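Local atomic coordinates of arginase (Thermus thermophilus, PDB entry 2EF5), a protein that probably catalyses the manganese-dependent hydrolysis of L-arginine to L-ornithine and urea. Residues 110-115 with 209-214; 161-166 with 184-189; 202-207 with 247-252; 240-245 with 278-283. One frame throughout, in Å; residues are numbered along the deposited sequence.

Overall arrangement
A parallel sheet flanked by helices gives the four contacts a common frame. Contacts 1 and 2 lie within the sheet, their centres about 15 Å apart, and are joined where Arg111 NH2 meets Asp161 OD1 at 2.8 Å. Contact 3 packs two helices over that sheet, with Leu204 CD2 3.7 Å from Leu212 CD1 of contact 1. It also meets contact 2, where Glu202 OE1 lies 2.6 Å from Tyr186 OH. Contact 4 shares helix 239-252 with contact 3, and both touch one bound guanidine. The manganese ligands sit at or just past the C-terminal ends of sheet strands: a manganese ion is about 8 Å from the Leu164 side chain but about 13 Å from that of Leu280.

Contact 1 (110-115 with 209-214); sequences RRVGVV and GLPLHV
Leu210 lays its CD2 methyl over one face of the Arg111 guanidinium and against the aliphatic stem below it, closest at Arg111 CD (3.5 Å). The Arg111 chain is extended, with CG anti to the backbone N (chi1 -177°), and its NH2 goes on to a salt bridge with Asp161. An alanine at Leu210 would probably leave that guanidinium face and Arg111 CD without their apolar cover. Next along, Val112 CG1 meets the Pro211 ring at CG (3.7 Å), the two side chains crossing at about a right angle. Beyond them the backbones pair in parallel. Gly113 N donates to Pro211 O, His213 N to Gly113 O and Val115 N to His213 O, each at 2.9 Å and nearly straight. A CB on Gly113 would fall only 2.9 Å from Leu212 CD2, so the leucine fills the place a side chain would need. Val114 and His213 face helix 99-107, whereas Val115 and Leu212 face helix 196-206. Such central parallel strands between two helical layers typify the alpha/beta/alpha fold of arginases, and these two run on toward the manganese ligands Asp118 and Asp217.

Contact 2 (161-166 with 184-189); sequences DVVLVG and RVYTMH
A first torsion of -72° sets Tyr186 CG anti to its carbonyl carbon, and one of -179° sets Val163 CG1 anti to its backbone N. That methyl lies at the edge of the phenol ring, in its plane, 3.6 Å from Tyr186 CD2. Leu164 O lies by the same ring's edge and comes within 3.4 Å of Tyr186 CB. The hydroxyl has two partners: the bent Arg184 chain brings NH1 to 3.0 Å from Tyr186 OH, tilted 21° from the guanidinium plane, and Glu202 bonds to it too. Strands 162-167 and 184-187 are the two beta arms of a beta-alpha-beta crossover through helix 172-181, and pair in parallel. Leu164 N donates to Arg184 O, Tyr186 N to Leu164 O, and Gly166 N to Tyr186 O. Where the pairing begins, a water bridges Val162 O and Arg184 N. On the other side of the sheet Leu164 and Val185 lie side by side, CD1 to CG2 3.9 Å. Past the strand, Thr187 caps helix 188-194 by accepting from His189 N at 3.1 Å. Met188 then sets CG and SD each 3.7 Å from Gly166 O and lines a guanidine pocket, where Arg240 of a second subunit packs on it.

Contact 3 (202-207 with 247-252); sequences EVLKHL and EILAES. With GAI (guanidine), chain I.
Leu204 carries nearly all of the close packing between these two helices, splaying its methyls over one turn of the other helix. CD2 rests on Ser252 CB at 3.6 Å and on Leu249 CD2 at 3.9 Å, while CD1 sits 3.8 Å from Ile248 O and also meets Ile248 CG2. Val203 adds a lighter touch, CG1 to Leu249 CD2 at 4.3 Å. CB of Leu204 points toward the other helix, and chi1 of -68° sets CG anti to the carbonyl carbon; the segment axes are 10.6 Å apart at closest approach. Below, the strands of the sheet close the packing, Leu212 under Leu204 and Val214 under Leu249. Away from this packing the contact is loose: Lys205 and Glu251 are exposed and take no part, and the lysine instead makes a salt bridge with Asp158 of a third subunit. At the far end Glu247 extends away and grips the bound guanidine with both carboxylate oxygens, OE1 to N1 at 2.7 Å and OE2 to N3 at 2.9 Å. Ser252 OG turns back to Leu249 O at 2.6 Å and also bonds to Arg254 N. Between the two segments the contact is van der Waals packing, largely apolar, with no direct hydrogen bond, while the charge of Glu247 is spent on a guanidine that is probably cationic.

Contact 4 (240-245 with 278-283); sequences REAHLL and VGLALS. With GAI (guanidine), chain I.
His243 stands with its ring between two helices, and Leu280 lies over one face: CD2 is 3.6 Å from the ring centroid and only 3° off the normal, a well-centred CH-pi contact. At the ring's edge ND1 donates to Ser283 OG at 2.9 Å with an angle of 158°, and the hydroxyl oxygen is just 5° out of the ring plane. Gly279 O also lies at the ring edge, 3.5 Å from CE1. A flat group held by a methyl above and a hydroxyl in its plane is probably restrained from turning. The same Leu280 methyl is wedged against Ala242, 3.6 Å from CB, so one branch of the leucine serves two consecutive residues of helix 239-252. An alanine at His243 would probably leave the Ser283 hydroxyl without its imidazole donor and open a gap over Leu280 CD2.

Further residues pack around both partners. Tyr239 brings its ring against that of His243, while Met246, one turn further on, packs on both Leu280 and Ser283. Toward the ligand, His243 CB lies 3.9 Å from guanidine N3 and Arg240 CG 3.9 Å from guanidine N2. These are packing contacts, and the guanidine donates its hydrogen bonds to Glu247. Close by, Glu241 forms a salt bridge with Arg240 of a second subunit, which places this surface at a subunit boundary. Helix 239-252 is the connection of a beta-alpha-beta crossover between strands 212-217 and 255-261, and helix 272-284 packs beside it, the two lying side by side in one helical layer of the alpha/beta/alpha arginase fold.

Contact 1 (110-115 with 209-214)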
loop_
_atom_site.group_PDB
_atom_site.type_symbol
_atom_site.label_atom_id
_atom_site.label_comp_id
_atom_site.label_asym_id
_atom_site.label_seq_id
_atom_site.Cartn_x
_atom_site.Cartn_y
_atom_site.Cartn_z
ATOM N N ARG A 110 22.749 -30.611 17.794
ATOM C CA ARG A 110 21.984 -29.629 18.550
ATOM C C ARG A 110 21.432 -28.531 17.649
ATOM O O ARG A 110 21.861 -28.375 16.507
ATOM C CB ARG A 110 22.843 -29.015 19.663
ATOM C CG ARG A 110 22.088 -28.044 20.584
ATOM C CD ARG A 110 20.697 -28.571 20.984
ATOM N NE ARG A 110 20.748 -29.883 21.627
ATOM C CZ ARG A 110 21.174 -30.100 22.867
ATOM N NH1 ARG A 110 21.589 -29.087 23.615
ATOM N NH2 ARG A 110 21.191 -31.331 23.362
ATOM N N ARG A 111 20.470 -27.781 18.173
ATOM C CA ARG A 111 19.840 -26.697 17.439
ATOM C C ARG A 111 20.804 -25.520 17.306
ATOM O O ARG A 111 21.277 -24.983 18.303
ATOM C CB ARG A 111 18.574 -26.245 18.172
ATOM C CG ARG A 111 17.790 -25.160 17.461
ATOM C CD ARG A 111 16.665 -24.624 18.330
ATOM N NE ARG A 111 15.901 -23.587 17.646
ATOM C CZ ARG A 111 14.964 -22.841 18.221
ATOM N NH1 ARG A 111 14.668 -23.010 19.504
ATOM N NH2 ARG A 111 14.320 -21.926 17.510
ATOM N N VAL A 112 21.095 -25.119 16.073
ATOM C CA VAL A 112 22.003 -24.000 15.843
ATOM C C VAL A 112 21.400 -22.995 14.876
ATOM O O VAL A 112 20.619 -23.359 13.997
ATOM C CB VAL A 112 23.353 -24.473 15.248
ATOM C CG1 VAL A 112 24.016 -25.482 16.182
ATOM C CG2 VAL A 112 23.125 -25.081 13.867
ATOM N N GLY A 113 21.754 -21.727 15.049
ATOM C CA GLY A 113 21.259 -20.704 14.148
ATOM C C GLY A 113 22.253 -20.604 13.004
ATOM O O GLY A 113 23.447 -20.831 13.201
ATOM N N VAL A 114 21.775 -20.285 11.807
ATOM C CA VAL A 114 22.659 -20.170 10.652
ATOM C C VAL A 114 22.589 -18.782 10.034
ATOM O O VAL A 114 21.525 -18.332 9.621
ATOM C CB VAL A 114 22.297 -21.207 9.563
ATOM C CG1 VAL A 114 23.179 -21.001 8.313
ATOM C CG2 VAL A 114 22.468 -22.617 10.112
ATOM N N VAL A 115 23.727 -18.104 9.981
ATOM C CA VAL A 115 23.798 -16.775 9.387
ATOM C C VAL A 115 24.498 -16.976 8.041
ATOM O O VAL A 115 25.704 -17.216 7.992
ATOM C CB VAL A 115 24.618 -15.807 10.282
ATOM C CG1 VAL A 115 24.615 -14.405 9.673
ATOM C CG2 VAL A 115 24.024 -15.766 11.697
ATOM N N GLY A 209 19.612 -16.871 21.968
ATOM C CA GLY A 209 19.829 -18.079 22.744
ATOM C C GLY A 209 20.446 -19.265 22.026
ATOM O O GLY A 209 20.677 -20.304 22.646
ATOM N N LEU A 210 20.735 -19.122 20.738
ATOM C CA LEU A 210 21.302 -20.225 19.968
ATOM C C LEU A 210 22.759 -20.055 19.587
ATOM O O LEU A 210 23.237 -18.933 19.398
ATOM C CB LEU A 210 20.522 -20.415 18.665
ATOM C CG LEU A 210 19.021 -20.683 18.680
ATOM C CD1 LEU A 210 18.517 -20.738 17.245
ATOM C CD2 LEU A 210 18.731 -21.995 19.399
ATOM N N PRO A 211 23.496 -21.172 19.499
ATOM C CA PRO A 211 24.902 -21.064 19.104
ATOM C C PRO A 211 24.792 -20.710 17.621
ATOM O O PRO A 211 23.839 -21.120 16.953
ATOM C CB PRO A 211 25.440 -22.472 19.334
ATOM C CG PRO A 211 24.220 -23.345 19.165
ATOM C CD PRO A 211 23.159 -22.553 19.884
ATOM N N LEU A 212 25.746 -19.956 17.096
ATOM C CA LEU A 212 25.646 -19.540 15.708
ATOM C C LEU A 212 26.726 -20.040 14.769
ATOM O O LEU A 212 27.911 -20.046 15.112
ATOM C CB LEU A 212 25.618 -18.017 15.653
ATOM C CG LEU A 212 24.533 -17.334 16.486
ATOM C CD1 LEU A 212 24.764 -15.828 16.459
ATOM C CD2 LEU A 212 23.153 -17.683 15.935
ATOM N N HIS A 213 26.295 -20.469 13.583
ATOM C CA HIS A 213 27.212 -20.915 12.541
ATOM C C HIS A 213 27.161 -19.838 11.464
ATOM O O HIS A 213 26.090 -19.494 10.962
ATOM C CB HIS A 213 26.772 -22.248 11.927
ATOM C CG HIS A 213 27.617 -22.678 10.769
ATOM N ND1 HIS A 213 27.436 -22.187 9.494
ATOM C CD2 HIS A 213 28.696 -23.494 10.707
ATOM C CE1 HIS A 213 28.367 -22.680 8.698
ATOM N NE2 HIS A 213 29.146 -23.475 9.410
ATOM N N VAL A 214 28.314 -19.293 11.115
ATOM C CA VAL A 214 28.356 -18.256 10.095
ATOM C C VAL A 214 28.945 -18.817 8.806
ATOM O O VAL A 214 30.043 -19.354 8.806
ATOM C CB VAL A 214 29.212 -17.057 10.560
ATOM C CG1 VAL A 214 29.340 -16.038 9.424
ATOM C CG2 VAL A 214 28.582 -16.416 11.791
#

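Contact 2 (161-166 with 184-189)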
loop_
_atom_site.group_PDB
_atom_site.type_symbol
_atom_site.label_atom_id
_atom_site.label_comp_id
_atom_site.label_asym_id
_atom_site.label_seq_id
_atom_site.Cartn_x
_atom_site.Cartn_y
_atom_site.Cartn_z
ATOM N N ASP A 161 15.453 -20.829 11.930
ATOM C CA ASP A 161 16.691 -20.504 12.625
ATOM C C ASP A 161 17.754 -20.120 11.597
ATOM O O ASP A 161 18.953 -20.225 11.854
ATOM C CB ASP A 161 17.177 -21.687 13.464
ATOM C CG ASP A 161 16.191 -22.076 14.553
ATOM O OD1 ASP A 161 15.610 -21.164 15.175
ATOM O OD2 ASP A 161 16.010 -23.289 14.800
ATOM N N VAL A 162 17.296 -19.671 10.430
ATOM C CA VAL A 162 18.188 -19.258 9.350
ATOM C C VAL A 162 17.961 -17.790 8.996
ATOM O O VAL A 162 16.830 -17.318 8.957
ATOM C CB VAL A 162 17.961 -20.095 8.065
ATOM C CG1 VAL A 162 18.790 -19.514 6.901
ATOM C CG2 VAL A 162 18.347 -21.554 8.309
ATOM N N VAL A 163 19.046 -17.067 8.754
ATOM C CA VAL A 163 18.954 -15.664 8.364
ATOM C C VAL A 163 19.946 -15.436 7.234
ATOM O O VAL A 163 21.111 -15.806 7.345
ATOM C CB VAL A 163 19.301 -14.694 9.534
ATOM C CG1 VAL A 163 19.173 -13.256 9.062
ATOM C CG2 VAL A 163 18.366 -14.924 10.724
ATOM N N LEU A 164 19.461 -14.857 6.139
ATOM C CA LEU A 164 20.285 -14.553 4.978
ATOM C C LEU A 164 20.602 -13.063 5.033
ATOM O O LEU A 164 19.715 -12.253 5.304
ATOM C CB LEU A 164 19.523 -14.863 3.688
ATOM C CG LEU A 164 19.460 -16.318 3.219
ATOM C CD1 LEU A 164 18.359 -16.506 2.172
ATOM C CD2 LEU A 164 20.817 -16.693 2.632
ATOM N N VAL A 165 21.856 -12.705 4.770
ATOM C CA VAL A 165 22.267 -11.306 4.799
ATOM C C VAL A 165 23.098 -10.956 3.575
ATOM O O VAL A 165 24.065 -11.650 3.258
ATOM C CB VAL A 165 23.118 -10.993 6.068
ATOM C CG1 VAL A 165 23.482 -9.504 6.107
ATOM C CG2 VAL A 165 22.361 -11.396 7.332
ATOM N N GLY A 166 22.711 -9.881 2.894
ATOM C CA GLY A 166 23.442 -9.420 1.726
ATOM C C GLY A 166 22.951 -9.920 0.382
ATOM O O GLY A 166 23.566 -9.632 -0.640
ATOM N N ARG A 184 14.076 -15.733 7.214
ATOM C CA ARG A 184 14.278 -14.292 7.356
ATOM C C ARG A 184 15.362 -13.893 6.354
ATOM O O ARG A 184 16.489 -14.393 6.416
ATOM C CB ARG A 184 14.730 -13.957 8.779
ATOM C CG ARG A 184 15.119 -12.493 8.998
ATOM C CD ARG A 184 13.940 -11.556 8.804
ATOM N NE ARG A 184 12.882 -11.802 9.776
ATOM C CZ ARG A 184 12.927 -11.434 11.053
ATOM N NH1 ARG A 184 13.987 -10.789 11.526
ATOM N NH2 ARG A 184 11.911 -11.719 11.859
ATOM N N VAL A 185 15.017 -12.998 5.433
ATOM C CA VAL A 185 15.957 -12.566 4.403
ATOM C C VAL A 185 16.238 -11.061 4.406
ATOM O O VAL A 185 15.317 -10.243 4.358
ATOM C CB VAL A 185 15.436 -12.938 3.005
ATOM C CG1 VAL A 185 16.458 -12.558 1.943
ATOM C CG2 VAL A 185 15.130 -14.430 2.948
ATOM N N TYR A 186 17.515 -10.705 4.466
ATOM C CA TYR A 186 17.918 -9.308 4.426
ATOM C C TYR A 186 18.654 -9.075 3.104
ATOM O O TYR A 186 19.843 -9.361 2.984
ATOM C CB TYR A 186 18.827 -8.977 5.615
ATOM C CG TYR A 186 18.110 -8.929 6.950
ATOM C CD1 TYR A 186 17.271 -7.857 7.276
ATOM C CD2 TYR A 186 18.244 -9.965 7.881
ATOM C CE1 TYR A 186 16.584 -7.818 8.492
ATOM C CE2 TYR A 186 17.554 -9.934 9.100
ATOM C CZ TYR A 186 16.725 -8.858 9.394
ATOM O OH TYR A 186 16.013 -8.835 10.574
ATOM N N THR A 187 17.941 -8.584 2.098
ATOM C CA THR A 187 18.567 -8.321 0.810
ATOM C C THR A 187 19.301 -6.991 0.924
ATOM O O THR A 187 19.171 -6.292 1.934
ATOM C CB THR A 187 17.522 -8.181 -0.322
ATOM O OG1 THR A 187 16.768 -6.978 -0.123
ATOM C CG2 THR A 187 16.574 -9.373 -0.340
ATOM N N MET A 188 20.062 -6.631 -0.104
ATOM C CA MET A 188 20.776 -5.363 -0.080
ATOM C C MET A 188 19.796 -4.198 0.042
ATOM O O MET A 188 20.174 -3.102 0.464
ATOM C CB MET A 188 21.628 -5.199 -1.338
ATOM C CG MET A 188 22.834 -6.126 -1.397
ATOM S SD MET A 188 23.879 -6.012 0.064
ATOM C CE MET A 188 24.328 -4.252 0.043
ATOM N N HIS A 189 18.534 -4.420 -0.323
ATOM C CA HIS A 189 17.535 -3.357 -0.199
ATOM C C HIS A 189 17.353 -3.039 1.276
ATOM O O HIS A 189 17.332 -1.869 1.669
ATOM C CB HIS A 189 16.197 -3.780 -0.821
ATOM C CG HIS A 189 15.090 -2.793 -0.600
ATOM N ND1 HIS A 189 14.310 -2.796 0.536
ATOM C CD2 HIS A 189 14.671 -1.745 -1.345
ATOM C CE1 HIS A 189 13.457 -1.788 0.482
ATOM N NE2 HIS A 189 13.654 -1.135 -0.648
HETATM O O HOH W 1 14.211 -17.379 9.596
#

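Contact 3 (202-207 with 247-252)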
loop_
_atom_site.group_PDB
_atom_site.type_symbol
_atom_site.label_atom_id
_atom_site.label_comp_id
_atom_site.label_asym_id
_atom_site.label_seq_id
_atom_site.Cartn_x
_atom_site.Cartn_y
_atom_site.Cartn_z
ATOM N N GLU A 202 19.197 -7.347 14.738
ATOM C CA GLU A 202 18.006 -8.133 14.441
ATOM C C GLU A 202 18.322 -9.608 14.204
ATOM O O GLU A 202 17.533 -10.486 14.555
ATOM C CB GLU A 202 17.276 -7.540 13.234
ATOM C CG GLU A 202 16.464 -6.300 13.581
ATOM C CD GLU A 202 15.715 -5.735 12.392
ATOM O OE1 GLU A 202 15.428 -6.501 11.446
ATOM O OE2 GLU A 202 15.395 -4.527 12.406
ATOM N N VAL A 203 19.474 -9.881 13.604
ATOM C CA VAL A 203 19.884 -11.257 13.360
ATOM C C VAL A 203 20.059 -11.963 14.707
ATOM O O VAL A 203 19.536 -13.059 14.924
ATOM C CB VAL A 203 21.232 -11.315 12.572
ATOM C CG1 VAL A 203 21.832 -12.705 12.636
ATOM C CG2 VAL A 203 21.004 -10.920 11.124
ATOM N N LEU A 204 20.799 -11.332 15.615
ATOM C CA LEU A 204 21.043 -11.917 16.927
ATOM C C LEU A 204 19.756 -12.133 17.723
ATOM O O LEU A 204 19.644 -13.106 18.478
ATOM C CB LEU A 204 21.997 -11.028 17.725
ATOM C CG LEU A 204 23.436 -10.964 17.208
ATOM C CD1 LEU A 204 24.224 -9.952 18.023
ATOM C CD2 LEU A 204 24.072 -12.342 17.295
ATOM N N LYS A 205 18.800 -11.222 17.557
ATOM C CA LYS A 205 17.523 -11.307 18.262
ATOM C C LYS A 205 16.712 -12.462 17.695
ATOM O O LYS A 205 16.176 -13.295 18.437
ATOM C CB LYS A 205 16.736 -10.002 18.092
ATOM C CG LYS A 205 15.447 -9.918 18.904
ATOM C CD LYS A 205 15.724 -9.717 20.391
ATOM C CE LYS A 205 14.449 -9.391 21.168
ATOM N NZ LYS A 205 14.736 -8.995 22.584
ATOM N N HIS A 206 16.631 -12.506 16.368
ATOM C CA HIS A 206 15.890 -13.547 15.671
ATOM C C HIS A 206 16.418 -14.935 16.022
ATOM O O HIS A 206 15.662 -15.907 16.028
ATOM C CB HIS A 206 15.990 -13.335 14.164
ATOM C CG HIS A 206 15.093 -14.228 13.365
ATOM N ND1 HIS A 206 13.724 -14.092 13.355
ATOM C CD2 HIS A 206 15.374 -15.283 12.560
ATOM C CE1 HIS A 206 13.194 -15.025 12.580
ATOM N NE2 HIS A 206 14.178 -15.759 12.088
ATOM N N LEU A 207 17.713 -15.019 16.317
ATOM C CA LEU A 207 18.344 -16.292 16.651
ATOM C C LEU A 207 18.815 -16.312 18.100
ATOM O O LEU A 207 19.759 -17.028 18.448
ATOM C CB LEU A 207 19.547 -16.533 15.727
ATOM C CG LEU A 207 19.308 -16.451 14.217
ATOM C CD1 LEU A 207 20.626 -16.643 13.468
ATOM C CD2 LEU A 207 18.310 -17.521 13.804
ATOM N N GLU A 247 32.029 -8.079 13.612
ATOM C CA GLU A 247 32.310 -7.618 14.970
ATOM C C GLU A 247 31.088 -7.698 15.887
ATOM O O GLU A 247 31.207 -8.058 17.061
ATOM C CB GLU A 247 32.846 -6.179 14.950
ATOM C CG GLU A 247 34.097 -5.992 14.092
ATOM C CD GLU A 247 34.453 -4.525 13.891
ATOM O OE1 GLU A 247 33.532 -3.701 13.753
ATOM O OE2 GLU A 247 35.653 -4.193 13.847
ATOM N N ILE A 248 29.913 -7.369 15.361
ATOM C CA ILE A 248 28.715 -7.421 16.184
ATOM C C ILE A 248 28.342 -8.876 16.478
ATOM O O ILE A 248 27.901 -9.195 17.576
ATOM C CB ILE A 248 27.547 -6.668 15.514
ATOM C CG1 ILE A 248 27.885 -5.171 15.435
ATOM C CG2 ILE A 248 26.269 -6.866 16.313
ATOM C CD1 ILE A 248 26.819 -4.304 14.759
ATOM N N LEU A 249 28.536 -9.764 15.509
ATOM C CA LEU A 249 28.246 -11.174 15.738
ATOM C C LEU A 249 29.253 -11.697 16.764
ATOM O O LEU A 249 28.900 -12.489 17.647
ATOM C CB LEU A 249 28.346 -11.983 14.436
ATOM C CG LEU A 249 27.286 -11.668 13.369
ATOM C CD1 LEU A 249 27.550 -12.493 12.111
ATOM C CD2 LEU A 249 25.893 -11.951 13.912
ATOM N N ALA A 250 30.500 -11.244 16.660
ATOM C CA ALA A 250 31.534 -11.666 17.595
ATOM C C ALA A 250 31.178 -11.264 19.026
ATOM O O ALA A 250 31.338 -12.061 19.952
ATOM C CB ALA A 250 32.878 -11.058 17.202
ATOM N N GLU A 251 30.691 -10.034 19.198
ATOM C CA GLU A 251 30.319 -9.515 20.523
ATOM C C GLU A 251 29.299 -10.393 21.244
ATOM O O GLU A 251 29.312 -10.486 22.470
ATOM C CB GLU A 251 29.739 -8.094 20.421
ATOM C CG GLU A 251 30.721 -7.000 20.005
ATOM C CD GLU A 251 30.087 -5.605 19.980
ATOM O OE1 GLU A 251 28.847 -5.500 19.825
ATOM O OE2 GLU A 251 30.832 -4.610 20.098
ATOM N N SER A 252 28.406 -11.027 20.486
ATOM C CA SER A 252 27.375 -11.883 21.071
ATOM C C SER A 252 28.007 -13.040 21.827
ATOM O O SER A 252 27.423 -13.560 22.771
ATOM C CB SER A 252 26.465 -12.455 19.986
ATOM O OG SER A 252 27.127 -13.508 19.302
HETATM C C GAI I . 35.086 -1.646 11.271
HETATM N N1 GAI I . 33.887 -1.817 11.850
HETATM N N2 GAI I . 35.211 -0.785 10.259
HETATM N N3 GAI I . 36.149 -2.331 11.707
#

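Contact 4 (240-245 with 278-283)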
loop_
_atom_site.group_PDB
_atom_site.type_symbol
_atom_site.label_atom_id
_atom_site.label_comp_id
_atom_site.label_asym_id
_atom_site.label_seq_id
_atom_site.Cartn_x
_atom_site.Cartn_y
_atom_site.Cartn_z
ATOM N N ARG A 240 33.949 -2.074 5.234
ATOM C CA ARG A 240 33.547 -1.694 6.579
ATOM C C ARG A 240 32.254 -2.389 7.020
ATOM O O ARG A 240 32.168 -2.875 8.148
ATOM C CB ARG A 240 33.394 -0.164 6.678
ATOM C CG ARG A 240 34.731 0.601 6.636
ATOM C CD ARG A 240 34.562 2.099 6.327
ATOM N NE ARG A 240 33.511 2.718 7.132
ATOM C CZ ARG A 240 33.093 3.973 6.968
ATOM N NH1 ARG A 240 33.648 4.753 6.039
ATOM N NH2 ARG A 240 32.081 4.440 7.692
ATOM N N GLU A 241 31.248 -2.438 6.153
ATOM C CA GLU A 241 30.008 -3.108 6.523
ATOM C C GLU A 241 30.260 -4.561 6.899
ATOM O O GLU A 241 29.733 -5.050 7.895
ATOM C CB GLU A 241 28.988 -3.068 5.381
ATOM C CG GLU A 241 28.379 -1.710 5.133
ATOM C CD GLU A 241 27.401 -1.733 3.982
ATOM O OE1 GLU A 241 27.718 -2.366 2.954
ATOM O OE2 GLU A 241 26.317 -1.126 4.096
ATOM N N ALA A 242 31.059 -5.256 6.098
ATOM C CA ALA A 242 31.356 -6.658 6.372
ATOM C C ALA A 242 32.072 -6.816 7.710
ATOM O O ALA A 242 31.769 -7.729 8.476
ATOM C CB ALA A 242 32.197 -7.259 5.234
ATOM N N HIS A 243 33.028 -5.936 8.004
ATOM C CA HIS A 243 33.727 -6.046 9.277
ATOM C C HIS A 243 32.776 -5.724 10.429
ATOM O O HIS A 243 32.805 -6.394 11.462
ATOM C CB HIS A 243 34.962 -5.136 9.311
ATOM C CG HIS A 243 36.160 -5.734 8.640
ATOM N ND1 HIS A 243 36.933 -6.712 9.235
ATOM C CD2 HIS A 243 36.690 -5.527 7.415
ATOM C CE1 HIS A 243 37.889 -7.077 8.400
ATOM N NE2 HIS A 243 37.767 -6.378 7.288
ATOM N N LEU A 244 31.917 -4.724 10.253
ATOM C CA LEU A 244 30.968 -4.388 11.315
ATOM C C LEU A 244 30.076 -5.592 11.632
ATOM O O LEU A 244 29.864 -5.930 12.796
ATOM C CB LEU A 244 30.080 -3.207 10.916
ATOM C CG LEU A 244 29.072 -2.855 12.019
ATOM C CD1 LEU A 244 29.824 -2.380 13.264
ATOM C CD2 LEU A 244 28.122 -1.781 11.533
ATOM N N LEU A 245 29.551 -6.229 10.591
ATOM C CA LEU A 245 28.698 -7.399 10.776
ATOM C C LEU A 245 29.417 -8.472 11.584
ATOM O O LEU A 245 28.847 -9.048 12.518
ATOM C CB LEU A 245 28.282 -7.979 9.424
ATOM C CG LEU A 245 27.434 -9.252 9.511
ATOM C CD1 LEU A 245 26.138 -8.967 10.269
ATOM C CD2 LEU A 245 27.140 -9.748 8.111
ATOM N N VAL A 278 40.023 -13.549 5.126
ATOM C CA VAL A 278 40.806 -13.876 6.305
ATOM C C VAL A 278 40.595 -12.765 7.337
ATOM O O VAL A 278 40.387 -13.038 8.518
ATOM C CB VAL A 278 42.307 -14.007 5.986
ATOM C CG1 VAL A 278 43.102 -14.053 7.277
ATOM C CG2 VAL A 278 42.553 -15.277 5.178
ATOM N N GLY A 279 40.628 -11.517 6.882
ATOM C CA GLY A 279 40.436 -10.406 7.793
ATOM C C GLY A 279 39.075 -10.479 8.455
ATOM O O GLY A 279 38.941 -10.185 9.646
ATOM N N LEU A 280 38.059 -10.870 7.690
ATOM C CA LEU A 280 36.712 -10.974 8.233
ATOM C C LEU A 280 36.646 -12.091 9.267
ATOM O O LEU A 280 35.961 -11.951 10.274
ATOM C CB LEU A 280 35.690 -11.203 7.113
ATOM C CG LEU A 280 35.496 -9.978 6.213
ATOM C CD1 LEU A 280 34.637 -10.329 4.999
ATOM C CD2 LEU A 280 34.844 -8.863 7.020
ATOM N N ALA A 281 37.361 -13.185 9.037
ATOM C CA ALA A 281 37.368 -14.278 10.012
ATOM C C ALA A 281 37.960 -13.774 11.329
ATOM O O ALA A 281 37.460 -14.095 12.408
ATOM C CB ALA A 281 38.187 -15.457 9.498
ATOM N N LEU A 282 39.026 -12.980 11.243
ATOM C CA LEU A 282 39.667 -12.452 12.442
ATOM C C LEU A 282 38.680 -11.597 13.241
ATOM O O LEU A 282 38.591 -11.718 14.469
ATOM C CB LEU A 282 40.909 -11.640 12.064
ATOM C CG LEU A 282 42.000 -12.392 11.285
ATOM C CD1 LEU A 282 43.139 -11.419 10.964
ATOM C CD2 LEU A 282 42.514 -13.591 12.094
ATOM N N SER A 283 37.927 -10.747 12.551
ATOM C CA SER A 283 36.950 -9.914 13.242
ATOM C C SER A 283 35.868 -10.780 13.875
ATOM O O SER A 283 35.415 -10.508 14.989
ATOM C CB SER A 283 36.295 -8.925 12.281
ATOM O OG SER A 283 37.231 -7.984 11.798
HETATM C C GAI I . 35.086 -1.646 11.271
HETATM N N1 GAI I . 33.887 -1.817 11.850
HETATM N N2 GAI I . 35.211 -0.785 10.259
HETATM N N3 GAI I . 36.149 -2.331 11.707
#